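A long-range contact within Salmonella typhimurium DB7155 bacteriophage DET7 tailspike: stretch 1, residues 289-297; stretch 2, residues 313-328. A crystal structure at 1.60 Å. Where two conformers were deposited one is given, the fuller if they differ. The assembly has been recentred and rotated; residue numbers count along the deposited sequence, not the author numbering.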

# COMPACT_ATOMS: atom_id res chain seq x y z
N GLY A 289 2.90 16.48 9.33
CA GLY A 289 2.34 16.09 8.05
C GLY A 289 0.81 15.97 8.25
O GLY A 289 0.02 16.63 7.60
N PHE A 290 0.43 15.01 9.09
CA PHE A 290 -0.98 14.85 9.50
C PHE A 290 -1.05 15.03 11.03
O PHE A 290 -0.33 14.32 11.76
CB PHE A 290 -1.46 13.43 9.16
CG PHE A 290 -1.55 13.16 7.69
CD1 PHE A 290 -0.38 12.91 6.93
CD2 PHE A 290 -2.74 13.10 7.03
CE1 PHE A 290 -0.47 12.66 5.58
CE2 PHE A 290 -2.82 12.82 5.63
CZ PHE A 290 -1.66 12.64 4.95
N ASP A 291 -1.84 16.01 11.49
CA ASP A 291 -2.06 16.31 12.92
C ASP A 291 -3.48 15.92 13.25
O ASP A 291 -4.39 16.70 13.06
CB ASP A 291 -1.87 17.81 13.19
CG ASP A 291 -2.12 18.22 14.64
OD1 ASP A 291 -2.36 17.35 15.51
OD2 ASP A 291 -2.11 19.45 14.88
N LEU A 292 -3.65 14.68 13.73
CA LEU A 292 -4.96 14.06 13.90
C LEU A 292 -5.48 13.88 15.33
O LEU A 292 -6.45 13.15 15.56
CB LEU A 292 -5.04 12.73 13.12
CG LEU A 292 -4.52 12.76 11.67
CD1 LEU A 292 -4.66 11.40 11.02
CD2 LEU A 292 -5.22 13.82 10.87
N GLY A 293 -4.85 14.55 16.25
CA GLY A 293 -5.26 14.51 17.63
C GLY A 293 -6.54 15.26 17.89
O GLY A 293 -6.95 16.09 17.12
N SER A 294 -7.14 15.03 19.06
CA SER A 294 -8.38 15.67 19.45
C SER A 294 -8.22 16.61 20.65
O SER A 294 -8.95 17.58 20.78
CB SER A 294 -9.36 14.59 19.86
OG SER A 294 -9.75 13.77 18.76
N ASP A 295 -7.32 16.27 21.57
CA ASP A 295 -7.13 17.03 22.77
C ASP A 295 -5.82 17.82 22.75
O ASP A 295 -4.78 17.26 22.41
CB ASP A 295 -7.23 16.11 24.02
CG ASP A 295 -8.61 15.61 24.32
OD1 ASP A 295 -9.61 16.38 24.25
OD2 ASP A 295 -8.74 14.36 24.61
N PRO A 296 -5.85 19.09 23.16
CA PRO A 296 -4.61 19.90 23.08
C PRO A 296 -3.60 19.58 24.16
O PRO A 296 -3.97 19.27 25.31
CB PRO A 296 -5.10 21.32 23.29
CG PRO A 296 -6.31 21.20 24.04
CD PRO A 296 -6.97 19.86 23.71
N GLY A 297 -2.34 19.71 23.79
CA GLY A 297 -1.24 19.40 24.69
C GLY A 297 -1.24 20.26 25.94
O GLY A 297 -1.07 19.75 27.04
N TYR A 313 -14.02 9.73 29.06
CA TYR A 313 -12.74 9.53 28.36
C TYR A 313 -11.77 10.57 28.86
O TYR A 313 -11.96 11.77 28.56
CB TYR A 313 -12.88 9.72 26.85
CG TYR A 313 -13.69 8.62 26.20
CD1 TYR A 313 -13.14 7.36 26.00
CD2 TYR A 313 -15.00 8.82 25.89
CE1 TYR A 313 -13.89 6.35 25.43
CE2 TYR A 313 -15.78 7.80 25.36
CZ TYR A 313 -15.21 6.57 25.13
OH TYR A 313 -15.98 5.58 24.58
N PRO A 314 -10.68 10.16 29.54
CA PRO A 314 -9.62 11.09 29.89
C PRO A 314 -9.00 11.82 28.68
O PRO A 314 -9.15 11.38 27.52
CB PRO A 314 -8.55 10.21 30.54
CG PRO A 314 -9.28 8.99 30.97
CD PRO A 314 -10.38 8.80 30.01
N PHE A 315 -8.32 12.91 28.94
CA PHE A 315 -7.67 13.64 27.88
C PHE A 315 -6.69 12.69 27.14
O PHE A 315 -6.01 11.86 27.75
CB PHE A 315 -6.93 14.89 28.36
CG PHE A 315 -7.85 16.02 28.77
CD1 PHE A 315 -8.87 16.45 27.94
CD2 PHE A 315 -7.64 16.70 29.96
CE1 PHE A 315 -9.70 17.51 28.28
CE2 PHE A 315 -8.50 17.80 30.33
CZ PHE A 315 -9.49 18.19 29.51
N HIS A 316 -6.75 12.79 25.81
CA HIS A 316 -5.96 12.00 24.88
C HIS A 316 -6.53 10.57 24.68
O HIS A 316 -5.89 9.75 24.04
CB HIS A 316 -4.46 11.99 25.22
CG HIS A 316 -3.86 13.36 25.22
ND1 HIS A 316 -3.85 14.19 24.12
CD2 HIS A 316 -3.23 14.04 26.21
CE1 HIS A 316 -3.24 15.32 24.43
NE2 HIS A 316 -2.86 15.26 25.70
N GLN A 317 -7.72 10.31 25.21
CA GLN A 317 -8.35 8.98 25.11
C GLN A 317 -9.71 8.98 24.35
O GLN A 317 -10.47 8.03 24.46
CB GLN A 317 -8.46 8.31 26.49
CG GLN A 317 -7.11 8.19 27.14
CD GLN A 317 -7.08 7.25 28.31
OE1 GLN A 317 -7.89 6.34 28.42
NE2 GLN A 317 -6.12 7.48 29.21
N LEU A 318 -10.03 10.04 23.61
CA LEU A 318 -11.29 10.04 22.85
C LEU A 318 -11.31 8.96 21.77
O LEU A 318 -10.27 8.69 21.16
CB LEU A 318 -11.58 11.39 22.23
CG LEU A 318 -11.99 12.50 23.22
CD1 LEU A 318 -11.94 13.84 22.47
CD2 LEU A 318 -13.34 12.28 23.86
N PRO A 319 -12.49 8.37 21.55
CA PRO A 319 -12.64 7.38 20.43
C PRO A 319 -12.84 8.06 19.09
O PRO A 319 -13.91 8.02 18.47
CB PRO A 319 -13.87 6.61 20.88
CG PRO A 319 -14.70 7.62 21.51
CD PRO A 319 -13.75 8.52 22.29
N ASN A 320 -11.78 8.76 18.64
CA ASN A 320 -11.88 9.59 17.45
C ASN A 320 -12.10 8.80 16.20
O ASN A 320 -12.73 9.27 15.27
CB ASN A 320 -10.76 10.64 17.37
CG ASN A 320 -9.39 10.12 17.77
OD1 ASN A 320 -9.10 8.95 17.66
ND2 ASN A 320 -8.53 11.03 18.26
N ASN A 321 -11.54 7.59 16.18
CA ASN A 321 -11.80 6.60 15.15
C ASN A 321 -11.67 7.07 13.70
O ASN A 321 -12.53 6.72 12.83
CB ASN A 321 -13.21 6.00 15.34
CG ASN A 321 -13.33 4.60 14.68
OD1 ASN A 321 -12.32 3.89 14.46
ND2 ASN A 321 -14.53 4.25 14.29
N HIS A 322 -10.61 7.82 13.42
CA HIS A 322 -10.39 8.16 12.02
C HIS A 322 -9.91 6.94 11.22
O HIS A 322 -9.25 6.06 11.75
CB HIS A 322 -9.40 9.32 11.91
CG HIS A 322 -9.87 10.55 12.63
ND1 HIS A 322 -11.08 11.14 12.35
CD2 HIS A 322 -9.30 11.29 13.63
CE1 HIS A 322 -11.26 12.17 13.17
NE2 HIS A 322 -10.19 12.30 13.94
N LEU A 323 -10.26 6.91 9.93
CA LEU A 323 -9.84 5.87 9.03
C LEU A 323 -8.58 6.37 8.30
O LEU A 323 -8.66 7.18 7.36
CB LEU A 323 -10.95 5.51 8.04
CG LEU A 323 -10.62 4.48 6.96
CD1 LEU A 323 -10.10 3.20 7.55
CD2 LEU A 323 -11.89 4.23 6.13
N VAL A 324 -7.43 5.91 8.77
CA VAL A 324 -6.11 6.37 8.31
C VAL A 324 -5.41 5.23 7.61
O VAL A 324 -5.13 4.20 8.23
CB VAL A 324 -5.22 6.85 9.51
CG1 VAL A 324 -3.85 7.31 9.03
CG2 VAL A 324 -5.92 7.97 10.24
N ASP A 325 -5.23 5.37 6.29
CA ASP A 325 -4.63 4.31 5.44
C ASP A 325 -4.00 4.90 4.20
O ASP A 325 -4.55 5.77 3.55
CB ASP A 325 -5.75 3.32 4.99
CG ASP A 325 -5.23 2.19 4.11
OD1 ASP A 325 -4.49 1.32 4.61
OD2 ASP A 325 -5.58 2.15 2.90
N ASN A 326 -2.80 4.42 3.90
CA ASN A 326 -2.08 4.76 2.69
C ASN A 326 -1.76 6.25 2.62
O ASN A 326 -2.13 6.96 1.70
CB ASN A 326 -2.83 4.34 1.43
CG ASN A 326 -2.01 4.56 0.19
OD1 ASN A 326 -0.79 4.56 0.26
ND2 ASN A 326 -2.66 4.72 -0.96
N ILE A 327 -1.05 6.71 3.65
CA ILE A 327 -0.58 8.10 3.69
C ILE A 327 0.93 8.16 3.69
O ILE A 327 1.60 7.25 4.16
CB ILE A 327 -1.17 8.87 4.92
CG1 ILE A 327 -0.85 8.22 6.26
CG2 ILE A 327 -2.68 9.02 4.77
CD1 ILE A 327 -1.00 9.11 7.42
N LEU A 328 1.47 9.28 3.20
CA LEU A 328 2.93 9.46 3.03
C LEU A 328 3.32 10.85 3.53
O LEU A 328 2.61 11.82 3.24
CB LEU A 328 3.33 9.35 1.56
CG LEU A 328 4.77 9.72 1.14
CD1 LEU A 328 5.76 8.80 1.74
CD2 LEU A 328 4.90 9.77 -0.40
O HOH W 1 -9.12 14.01 15.96
O HOH W 2 -8.38 12.34 22.67
O HOH W 3 -1.61 17.23 27.56

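What does D295 do to cover more surface than any other residue here? Its carboxylate reaches the type II turn from P314 to Q317, where H316 N donates a hydrogen bond to D295 OD2 (2.8 Å, 168°). The turn closes on itself through Q317 N and P314 O (2.9 Å), a bond in which the H316 amide takes no part. Water 2 extends the link, donating to D295 OD2 (2.8 Å) and accepting from L318 N (3.0 Å). The F315 ring meets the acid edge-on, with F315 CD1 3.7 Å from D295 CG.

How does F290 fill its place at the other end? Its ring lies under I327, whose CD1 sits 4.0 Å from the ring centroid and 14° off the normal, a CH-pi contact. The ring edge turns to the backbone, with F290 CE1 4.0 Å from L328 O.

What does L292 contribute between these ends? Its side chain packs on the strand residue V324, L292 CD1 to V324 CG2 being 3.7 Å, while its carbonyl accepts a hydrogen bond from a water. Water 1 donates to L292 O (2.8 Å) and also hydrogen-bonds S294 OG and H322 NE2, both at 2.9 Å, joining the two stretches. The same hydroxyl oxygen, S294 OG, accepts a nearly straight hydrogen bond from N320 ND2 (3.0 Å, 166°).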